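Local coordinates for protein restriction endonuclease R.BpuJI (Bacillus pumilus, PDB 2VLA) that recognises and binds its cognate DNA through this N-terminal recognition domain, a part of a longer restriction enzyme that probably cuts DNA as an endonuclease, at residues A[28-33]-A[95-100]; A[77-82]-A[103-108]; A[108-113]-A[215-220]. All blocks are in the same frame, centred on the assembly; numbering follows the deposited sequence.

Contact 1: A[28-33]-A[95-100]; sequences AYANII and KYIEDS
Ala-30 faces helix 91-99 with its methyl group and fits between two side chains there. Its CB meets the rim of the Tyr-96 ring, 3.7 Å from CD2, and lies near the plane of that ring, so the phenol is met at its edge. Next in the chain, Ile-97 reaches over with its terminal methyl, CD1. Ile-97 CD1 lies 3.9 Å from Ala-30 CB and 3.8 Å from Ala-30 O. The same methyl comes within 3.6 Å of Asn-31 OD1, a van der Waals contact of an amide oxygen with a carbon. The small side chain is consistent with the close approach of Ala-30 CA and Ile-97 CA, 6.9 Å. Tyr-96 has CG trans to its backbone N (chi1 175°), which carries the ring across to Ala-30 and on to Leu-26 and Pro-27. Behind this layer, Lys-95 NZ and Asp-99 OD2 form a salt bridge of 2.8 Å along one side of helix 91-99. Asp-99 OD1 also accepts a hydrogen bond from Asp-101 N, just past the helix end. The local axes cross at -107°, and the touching residues are two neighbours on each helix, less than a turn. Besides helix 91-99, helix 22-36 packs on helix 41-56 through Ala-28, Tyr-29 and Ile-32, while Met-79, just ahead of strand 80-83, lies against Tyr-29, Ala-30 and Ile-33.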
loop_
_atom_site.group_PDB
_atom_site.type_symbol
_atom_site.label_atom_id
_atom_site.label_comp_id
_atom_site.label_asym_id
_atom_site.label_seq_id
_atom_site.Cartn_x
_atom_site.Cartn_y
_atom_site.Cartn_z
ATOM N N ALA A 28 8.254 14.224 11.685
ATOM C CA ALA A 28 7.555 15.482 11.553
ATOM C C ALA A 28 6.043 15.291 11.451
ATOM O O ALA A 28 5.284 15.925 12.194
ATOM C CB ALA A 28 8.092 16.280 10.357
ATOM N N TYR A 29 5.599 14.405 10.561
ATOM C CA TYR A 29 4.173 14.154 10.417
ATOM C C TYR A 29 3.602 13.777 11.807
ATOM O O TYR A 29 2.563 14.273 12.222
ATOM C CB TYR A 29 3.903 13.000 9.468
ATOM C CG TYR A 29 4.219 13.189 7.997
ATOM C CD1 TYR A 29 4.102 14.423 7.355
ATOM C CD2 TYR A 29 4.545 12.091 7.228
ATOM C CE1 TYR A 29 4.377 14.541 5.976
ATOM C CE2 TYR A 29 4.785 12.186 5.890
ATOM C CZ TYR A 29 4.689 13.393 5.251
ATOM O OH TYR A 29 4.960 13.420 3.899
ATOM N N ALA A 30 4.267 12.850 12.488
ATOM C CA ALA A 30 3.736 12.298 13.725
ATOM C C ALA A 30 3.682 13.358 14.821
ATOM O O ALA A 30 2.707 13.442 15.571
ATOM C CB ALA A 30 4.575 11.123 14.170
ATOM N N ASN A 31 4.741 14.140 14.938
ATOM C CA ASN A 31 4.831 15.136 16.003
ATOM C C ASN A 31 3.898 16.284 15.758
ATOM O O ASN A 31 3.303 16.810 16.687
ATOM C CB ASN A 31 6.267 15.618 16.180
ATOM C CG ASN A 31 7.100 14.646 16.990
ATOM O OD1 ASN A 31 6.602 14.034 17.947
ATOM N ND2 ASN A 31 8.340 14.474 16.615
ATOM N N ILE A 32 3.767 16.685 14.495
ATOM C CA ILE A 32 2.804 17.715 14.150
ATOM C C ILE A 32 1.399 17.255 14.554
ATOM O O ILE A 32 0.666 17.972 15.238
ATOM C CB ILE A 32 2.833 18.044 12.658
ATOM C CG1 ILE A 32 4.161 18.734 12.304
ATOM C CG2 ILE A 32 1.615 18.924 12.289
ATOM C CD1 ILE A 32 4.435 18.862 10.795
ATOM N N ILE A 33 1.025 16.065 14.127
ATOM C CA ILE A 33 -0.305 15.543 14.420
ATOM C C ILE A 33 -0.539 15.389 15.931
ATOM O O ILE A 33 -1.560 15.828 16.460
ATOM C CB ILE A 33 -0.534 14.214 13.690
ATOM C CG1 ILE A 33 -0.654 14.468 12.188
ATOM C CG2 ILE A 33 -1.790 13.514 14.202
ATOM C CD1 ILE A 33 -0.490 13.214 11.338
ATOM N N LYS A 95 1.141 4.699 18.360
ATOM C CA LYS A 95 2.114 3.653 18.638
ATOM C C LYS A 95 3.538 4.119 18.300
ATOM O O LYS A 95 4.467 3.911 19.065
ATOM C CB LYS A 95 1.766 2.377 17.867
ATOM C CG LYS A 95 2.771 1.257 18.021
ATOM C CD LYS A 95 2.200 -0.072 17.472
ATOM C CE LYS A 95 3.238 -1.186 17.541
ATOM N NZ LYS A 95 4.461 -0.889 16.741
ATOM N N TYR A 96 3.692 4.754 17.149
ATOM C CA TYR A 96 4.995 5.235 16.698
ATOM C C TYR A 96 5.537 6.319 17.633
ATOM O O TYR A 96 6.736 6.360 17.922
ATOM C CB TYR A 96 4.863 5.737 15.258
ATOM C CG TYR A 96 6.103 6.380 14.688
ATOM C CD1 TYR A 96 7.256 5.634 14.425
ATOM C CD2 TYR A 96 6.121 7.734 14.382
ATOM C CE1 TYR A 96 8.387 6.245 13.879
ATOM C CE2 TYR A 96 7.250 8.348 13.842
ATOM C CZ TYR A 96 8.368 7.610 13.604
ATOM O OH TYR A 96 9.465 8.249 13.065
ATOM N N ILE A 97 4.643 7.167 18.126
ATOM C CA ILE A 97 5.004 8.200 19.101
ATOM C C ILE A 97 5.574 7.537 20.393
ATOM O O ILE A 97 6.490 8.073 21.015
ATOM C CB ILE A 97 3.759 9.093 19.443
ATOM C CG1 ILE A 97 3.433 10.058 18.279
ATOM C CG2 ILE A 97 3.962 9.850 20.765
ATOM C CD1 ILE A 97 4.390 11.156 18.113
ATOM N N GLU A 98 5.059 6.360 20.753
ATOM C CA GLU A 98 5.569 5.637 21.929
ATOM C C GLU A 98 6.842 4.829 21.643
ATOM O O GLU A 98 7.698 4.698 22.516
ATOM C CB GLU A 98 4.493 4.685 22.525
ATOM C CG GLU A 98 3.285 5.378 23.159
ATOM C CD GLU A 98 3.520 5.896 24.605
ATOM O OE1 GLU A 98 4.681 6.151 25.013
ATOM O OE2 GLU A 98 2.519 6.064 25.323
ATOM N N ASP A 99 6.934 4.204 20.468
ATOM C CA ASP A 99 8.021 3.235 20.252
ATOM C C ASP A 99 9.101 3.610 19.252
ATOM O O ASP A 99 10.137 2.954 19.215
ATOM C CB ASP A 99 7.485 1.819 19.981
ATOM C CG ASP A 99 6.797 1.671 18.634
ATOM O OD1 ASP A 99 6.948 2.525 17.738
ATOM O OD2 ASP A 99 6.147 0.635 18.447
ATOM N N SER A 100 8.879 4.677 18.471
ATOM C CA SER A 100 9.865 5.147 17.469
ATOM C C SER A 100 10.313 4.030 16.493
ATOM O O SER A 100 11.417 4.080 15.947
ATOM C CB SER A 100 11.085 5.740 18.152
ATOM O OG SER A 100 11.746 6.633 17.287
#

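Contact 2: A[77-82]-A[103-108]; sequences FGMFYE and PAFFKD
Phe-77 O lies 3.9 Å from Phe-105 CZ and accepts a hydrogen bond from Arg-92 NH1. The same guanidinium forms a salt bridge through NE with Asp-108 OD2, so Arg-92 ties both segments together on the polar side. The rest of the contact is aromatic. Phe-105 and Phe-106 both turn an edge toward the same face of the Phe-77 ring. The Phe-106 pair is edge-to-face, with centroids 5.4 Å apart and planes at 85°. The Phe-105 pair is an offset edge-to-face stack, with centroids 5.8 Å apart. The two neighbours reach this face by different torsions: Phe-105 has CG trans to its backbone N (chi1 -177°), while Phe-106 folds back beside its own N (chi1 -73°). Phe-105 CD1 also sits 3.8 Å above the centre of the Phe-106 ring plane, which completes a three-ring cluster. Met-79 adds to the cluster from the side of helix 22-36. Its CG meets the edge of the Phe-105 ring, 4.0 Å from CZ, and its sulfur makes an oblique Met-aromatic contact. All four touching side chains are buried. Apolar and ring-edge contacts therefore join the loop between helix 62-76 and strand 80-83 to helix 102-112, while Arg-92 gives Phe-77 O a donor and Asp-108 OD2 a charged partner.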
loop_
_atom_site.group_PDB
_atom_site.type_symbol
_atom_site.label_atom_id
_atom_site.label_comp_id
_atom_site.label_asym_id
_atom_site.label_seq_id
_atom_site.Cartn_x
_atom_site.Cartn_y
_atom_site.Cartn_z
ATOM N N PHE A 77 -0.388 6.756 4.803
ATOM C CA PHE A 77 0.201 6.325 6.069
ATOM C C PHE A 77 -0.814 6.181 7.213
ATOM O O PHE A 77 -0.479 5.671 8.259
ATOM C CB PHE A 77 1.302 7.262 6.520
ATOM C CG PHE A 77 2.574 7.220 5.660
ATOM C CD1 PHE A 77 2.701 6.340 4.592
ATOM C CD2 PHE A 77 3.643 8.070 5.952
ATOM C CE1 PHE A 77 3.866 6.333 3.830
ATOM C CE2 PHE A 77 4.791 8.049 5.204
ATOM C CZ PHE A 77 4.909 7.188 4.139
ATOM N N GLY A 78 -2.034 6.673 7.020
ATOM C CA GLY A 78 -3.098 6.497 8.021
ATOM C C GLY A 78 -2.750 7.082 9.388
ATOM O O GLY A 78 -2.905 6.408 10.412
ATOM N N MET A 79 -2.360 8.357 9.419
ATOM C CA MET A 79 -1.797 8.938 10.620
ATOM C C MET A 79 -2.790 9.772 11.435
ATOM O O MET A 79 -2.502 10.149 12.565
ATOM C CB MET A 79 -0.552 9.766 10.279
ATOM C CG MET A 79 0.561 8.925 9.684
ATOM S SD MET A 79 2.082 9.800 9.410
ATOM C CE MET A 79 2.710 9.800 11.088
ATOM N N PHE A 80 -3.929 10.085 10.847
ATOM C CA PHE A 80 -5.003 10.775 11.563
ATOM C C PHE A 80 -6.359 10.361 11.011
ATOM O O PHE A 80 -6.442 9.734 9.974
ATOM C CB PHE A 80 -4.827 12.310 11.473
ATOM C CG PHE A 80 -4.923 12.868 10.068
ATOM C CD1 PHE A 80 -6.152 13.206 9.511
ATOM C CD2 PHE A 80 -3.780 13.142 9.341
ATOM C CE1 PHE A 80 -6.226 13.786 8.238
ATOM C CE2 PHE A 80 -3.862 13.693 8.055
ATOM C CZ PHE A 80 -5.080 14.016 7.519
ATOM N N TYR A 81 -7.415 10.710 11.735
ATOM C CA TYR A 81 -8.779 10.426 11.299
ATOM C C TYR A 81 -9.691 11.487 11.861
ATOM O O TYR A 81 -9.288 12.265 12.725
ATOM C CB TYR A 81 -9.228 9.024 11.746
ATOM C CG TYR A 81 -9.445 8.891 13.237
ATOM C CD1 TYR A 81 -8.389 8.624 14.090
ATOM C CD2 TYR A 81 -10.710 9.024 13.786
ATOM C CE1 TYR A 81 -8.581 8.498 15.444
ATOM C CE2 TYR A 81 -10.913 8.911 15.136
ATOM C CZ TYR A 81 -9.850 8.642 15.963
ATOM O OH TYR A 81 -10.057 8.520 17.323
ATOM N N GLU A 82 -10.907 11.542 11.346
ATOM C CA GLU A 82 -11.893 12.513 11.808
ATOM C C GLU A 82 -13.046 11.825 12.501
ATOM O O GLU A 82 -13.490 10.761 12.067
ATOM C CB GLU A 82 -12.424 13.328 10.635
ATOM C CG GLU A 82 -13.694 14.109 10.961
ATOM C CD GLU A 82 -14.146 14.987 9.822
ATOM O OE1 GLU A 82 -13.363 15.173 8.863
ATOM O OE2 GLU A 82 -15.285 15.503 9.886
ATOM N N PRO A 103 10.318 0.448 11.181
ATOM C CA PRO A 103 9.942 -0.785 10.509
ATOM C C PRO A 103 8.574 -1.319 10.954
ATOM O O PRO A 103 7.826 -1.817 10.139
ATOM C CB PRO A 103 11.067 -1.757 10.895
ATOM C CG PRO A 103 12.228 -0.883 11.157
ATOM C CD PRO A 103 11.638 0.346 11.809
ATOM N N ALA A 104 8.243 -1.180 12.235
ATOM C CA ALA A 104 6.941 -1.655 12.725
ATOM C C ALA A 104 5.796 -0.825 12.180
ATOM O O ALA A 104 4.741 -1.347 11.917
ATOM C CB ALA A 104 6.904 -1.664 14.238
ATOM N N PHE A 105 6.013 0.459 11.986
ATOM C CA PHE A 105 5.038 1.334 11.376
ATOM C C PHE A 105 4.695 0.810 9.983
ATOM O O PHE A 105 3.527 0.693 9.616
ATOM C CB PHE A 105 5.626 2.758 11.308
ATOM C CG PHE A 105 4.698 3.802 10.745
ATOM C CD1 PHE A 105 4.686 4.073 9.396
ATOM C CD2 PHE A 105 3.950 4.608 11.586
ATOM C CE1 PHE A 105 3.895 5.091 8.882
ATOM C CE2 PHE A 105 3.150 5.608 11.089
ATOM C CZ PHE A 105 3.141 5.874 9.731
ATOM N N PHE A 106 5.711 0.459 9.207
ATOM C CA PHE A 106 5.487 -0.034 7.862
ATOM C C PHE A 106 5.028 -1.483 7.810
ATOM O O PHE A 106 4.262 -1.854 6.931
ATOM C CB PHE A 106 6.693 0.239 6.981
ATOM C CG PHE A 106 6.816 1.669 6.626
ATOM C CD1 PHE A 106 5.932 2.225 5.744
ATOM C CD2 PHE A 106 7.709 2.503 7.294
ATOM C CE1 PHE A 106 5.965 3.570 5.477
ATOM C CE2 PHE A 106 7.711 3.832 7.061
ATOM C CZ PHE A 106 6.860 4.373 6.147
ATOM N N LYS A 107 5.451 -2.298 8.781
ATOM C CA LYS A 107 4.888 -3.657 8.919
ATOM C C LYS A 107 3.380 -3.572 9.042
ATOM O O LYS A 107 2.651 -4.318 8.386
ATOM C CB LYS A 107 5.465 -4.368 10.148
ATOM C CG LYS A 107 6.849 -4.980 9.935
ATOM C CD LYS A 107 7.408 -5.572 11.229
ATOM C CE LYS A 107 8.792 -6.226 11.013
ATOM N NZ LYS A 107 9.909 -5.271 11.136
ATOM N N ASP A 108 2.909 -2.652 9.874
ATOM C CA ASP A 108 1.483 -2.516 10.132
ATOM C C ASP A 108 0.738 -2.045 8.883
ATOM O O ASP A 108 -0.337 -2.551 8.571
ATOM C CB ASP A 108 1.250 -1.542 11.289
ATOM C CG ASP A 108 -0.202 -1.500 11.735
ATOM O OD1 ASP A 108 -0.685 -2.527 12.323
ATOM O OD2 ASP A 108 -0.876 -0.475 11.489
#

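Contact 3: A[108-113]-A[215-220]; sequences DICFKF and NYLELA. With nucleotides of chain C.
Cys-110 points its thiol at helix 203-219, where it meets the turn formed by Tyr-216 and Leu-217. Its SG sits beside its own backbone N (chi1 -72°), which aims the sulfur across the gap. SG lies 3.7 Å from Tyr-216 O and 4.2 Å from Tyr-216 CB, so it faces the base of the tyrosine and not its ring. In the conformer given, Leu-217 CD1 lies 3.8 Å from Cys-110 SG; a second conformer is deposited, so this contact is less certain. Phe-138 of helix 137-150 touches both Cys-110 and Leu-217. Asn-215 is turned elsewhere, toward the DNA. Its ND2 donates a hydrogen bond of 3.0 Å to OP2 of nucleotide DC3 of chain C, fairly straight at 163°. The amide is gripped at both ends, since OD1 accepts from Arg-211 NE, which fixes which way it is flipped. With an alanine here, OP2 of DC3 would probably lose this donor and Arg-211 would be left without the acceptor that helps to place it. The helix therefore divides its chemistry. Small sulfur and apolar groups bury one flank against helix 102-112, and a neutral amide reads the DNA backbone on another, a phosphate contact that does not by itself select a base.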
loop_
_atom_site.group_PDB
_atom_site.type_symbol
_atom_site.label_atom_id
_atom_site.label_comp_id
_atom_site.label_asym_id
_atom_site.label_seq_id
_atom_site.Cartn_x
_atom_site.Cartn_y
_atom_site.Cartn_z
ATOM N N ASP A 108 2.909 -2.652 9.874
ATOM C CA ASP A 108 1.483 -2.516 10.132
ATOM C C ASP A 108 0.738 -2.045 8.883
ATOM O O ASP A 108 -0.337 -2.551 8.571
ATOM C CB ASP A 108 1.250 -1.542 11.289
ATOM C CG ASP A 108 -0.202 -1.500 11.735
ATOM O OD1 ASP A 108 -0.685 -2.527 12.323
ATOM O OD2 ASP A 108 -0.876 -0.475 11.489
ATOM N N ILE A 109 1.302 -1.072 8.172
ATOM C CA ILE A 109 0.769 -0.675 6.891
ATOM C C ILE A 109 0.630 -1.882 5.938
ATOM O O ILE A 109 -0.421 -2.061 5.299
ATOM C CB ILE A 109 1.640 0.443 6.259
ATOM C CG1 ILE A 109 1.312 1.784 6.948
ATOM C CG2 ILE A 109 1.452 0.514 4.750
ATOM C CD1 ILE A 109 2.259 2.971 6.571
ATOM N N CYS A 110 1.656 -2.723 5.878
ATOM C CA CYS A 110 1.654 -3.851 4.960
ATOM C C CYS A 110 0.625 -4.882 5.416
ATOM O O CYS A 110 -0.057 -5.504 4.586
ATOM C CB CYS A 110 3.038 -4.485 4.862
ATOM S SG CYS A 110 4.250 -3.474 3.954
ATOM N N PHE A 111 0.470 -5.024 6.723
ATOM C CA PHE A 111 -0.504 -5.976 7.286
ATOM C C PHE A 111 -1.933 -5.589 6.934
ATOM O O PHE A 111 -2.792 -6.476 6.678
ATOM C CB PHE A 111 -0.330 -6.056 8.778
ATOM C CG PHE A 111 -1.210 -7.095 9.418
ATOM C CD1 PHE A 111 -0.904 -8.464 9.319
ATOM C CD2 PHE A 111 -2.376 -6.733 10.032
ATOM C CE1 PHE A 111 -1.759 -9.431 9.858
ATOM C CE2 PHE A 111 -3.224 -7.703 10.574
ATOM C CZ PHE A 111 -2.893 -9.048 10.475
ATOM N N LYS A 112 -2.222 -4.294 6.974
ATOM C CA LYS A 112 -3.567 -3.768 6.791
ATOM C C LYS A 112 -3.962 -3.452 5.356
ATOM O O LYS A 112 -5.150 -3.339 5.045
ATOM C CB LYS A 112 -3.763 -2.522 7.646
ATOM C CG LYS A 112 -3.683 -2.794 9.140
ATOM C CD LYS A 112 -5.028 -3.035 9.753
ATOM C CE LYS A 112 -4.951 -3.000 11.278
ATOM N NZ LYS A 112 -5.261 -1.638 11.845
ATOM N N PHE A 113 -2.984 -3.262 4.483
ATOM C CA PHE A 113 -3.259 -2.849 3.122
ATOM C C PHE A 113 -4.117 -3.910 2.431
ATOM O O PHE A 113 -3.947 -5.114 2.675
ATOM C CB PHE A 113 -1.942 -2.625 2.328
ATOM C CG PHE A 113 -1.870 -1.284 1.588
ATOM C CD1 PHE A 113 -2.683 -1.006 0.520
ATOM C CD2 PHE A 113 -0.956 -0.345 1.957
ATOM C CE1 PHE A 113 -2.575 0.199 -0.165
ATOM C CE2 PHE A 113 -0.834 0.837 1.259
ATOM C CZ PHE A 113 -1.635 1.096 0.217
ATOM N N ASN A 215 8.715 -1.046 -1.889
ATOM C CA ASN A 215 9.429 -0.188 -0.944
ATOM C C ASN A 215 8.888 -0.281 0.476
ATOM O O ASN A 215 9.648 -0.209 1.435
ATOM C CB ASN A 215 9.362 1.296 -1.394
ATOM C CG ASN A 215 10.296 1.639 -2.535
ATOM O OD1 ASN A 215 11.164 0.856 -2.920
ATOM N ND2 ASN A 215 10.101 2.833 -3.078
ATOM N N TYR A 216 7.571 -0.339 0.624
ATOM C CA TYR A 216 7.004 -0.378 1.966
ATOM C C TYR A 216 7.307 -1.711 2.649
ATOM O O TYR A 216 7.542 -1.746 3.827
ATOM C CB TYR A 216 5.481 -0.022 1.955
ATOM C CG TYR A 216 5.273 1.388 1.449
ATOM C CD1 TYR A 216 5.991 2.438 1.988
ATOM C CD2 TYR A 216 4.446 1.648 0.373
ATOM C CE1 TYR A 216 5.891 3.710 1.481
ATOM C CE2 TYR A 216 4.349 2.927 -0.149
ATOM C CZ TYR A 216 5.086 3.956 0.421
ATOM O OH TYR A 216 5.055 5.247 -0.130
ATOM N N LEU A 217 7.353 -2.779 1.879
ATOM C CA LEU A 217 7.752 -4.058 2.415
ATOM C C LEU A 217 9.264 -4.076 2.773
ATOM O O LEU A 217 9.685 -4.783 3.698
ATOM C CB LEU A 217 7.402 -5.167 1.415
ATOM C CG LEU A 217 7.171 -6.575 1.923
ATOM C CD1 LEU A 217 6.040 -6.613 2.950
ATOM C CD2 LEU A 217 6.880 -7.514 0.751
ATOM N N GLU A 218 10.060 -3.278 2.059
ATOM C CA GLU A 218 11.457 -3.137 2.377
ATOM C C GLU A 218 11.667 -2.271 3.630
ATOM O O GLU A 218 12.505 -2.591 4.484
ATOM C CB GLU A 218 12.205 -2.529 1.191
ATOM C CG GLU A 218 13.726 -2.496 1.364
ATOM C CD GLU A 218 14.428 -1.919 0.156
ATOM O OE1 GLU A 218 14.223 -0.711 -0.124
ATOM O OE2 GLU A 218 15.177 -2.682 -0.509
ATOM N N LEU A 219 10.880 -1.203 3.757
ATOM C CA LEU A 219 10.914 -0.385 4.958
ATOM C C LEU A 219 10.464 -1.136 6.210
ATOM O O LEU A 219 10.871 -0.802 7.304
ATOM C CB LEU A 219 10.072 0.881 4.764
ATOM C CG LEU A 219 10.697 1.955 3.864
ATOM C CD1 LEU A 219 9.664 2.934 3.425
ATOM C CD2 LEU A 219 11.827 2.645 4.602
ATOM N N ALA A 220 9.618 -2.140 6.022
ATOM C CA ALA A 220 9.182 -3.037 7.104
ATOM C C ALA A 220 10.276 -4.068 7.451
ATOM O O ALA A 220 10.122 -4.859 8.382
ATOM C CB ALA A 220 7.900 -3.742 6.691
ATOM P P DC C 3 12.684 5.307 -4.822
ATOM O OP1 DC C 3 13.425 5.270 -3.541
ATOM O OP2 DC C 3 11.697 4.284 -5.163
ATOM O "O5'" DC C 3 11.924 6.707 -4.940
ATOM C "C5'" DC C 3 12.604 7.915 -4.629
ATOM C "C4'" DC C 3 11.793 9.106 -5.064
ATOM O "O4'" DC C 3 11.775 9.192 -6.501
ATOM C "C3'" DC C 3 10.324 9.026 -4.661
ATOM O "O3'" DC C 3 9.825 10.256 -4.173
ATOM C "C2'" DC C 3 9.626 8.668 -5.971
ATOM C "C1'" DC C 3 10.461 9.519 -6.891
ATOM N N1 DC C 3 10.297 9.270 -8.303
ATOM C C2 DC C 3 10.418 10.332 -9.222
ATOM O O2 DC C 3 10.744 11.487 -8.826
ATOM N N3 DC C 3 10.226 10.059 -10.527
ATOM C C4 DC C 3 9.916 8.831 -10.928
ATOM N N4 DC C 3 9.750 8.619 -12.224
ATOM C C5 DC C 3 9.768 7.769 -10.004
ATOM C C6 DC C 3 9.926 8.035 -8.720
#

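Overall arrangement
The contacts run as a chain through the recognition domain. Contacts 1 and 2 have centres about 10 Å apart, contacts 2 and 3 about 9 Å, and contacts 1 and 3 about 17 Å. Along the sequence contacts 1 and 2 interleave, and contact 3 follows both, starting at Asp-108, where contact 2 ends. Helix 102-112, which follows helix 91-99, serves contacts 2 and 3. Met-79 of contact 2 packs on Tyr-29, Ala-30 and Ile-33 of contact 1. Contacts 2 and 3 also meet directly: Lys-107 NZ lies 2.8 Å from Ala-220 O, a probable hydrogen bond, and Phe-106 packs on Tyr-216. Continuous packing thus connects helix 22-36 with the DNA-contacting helix 203-219.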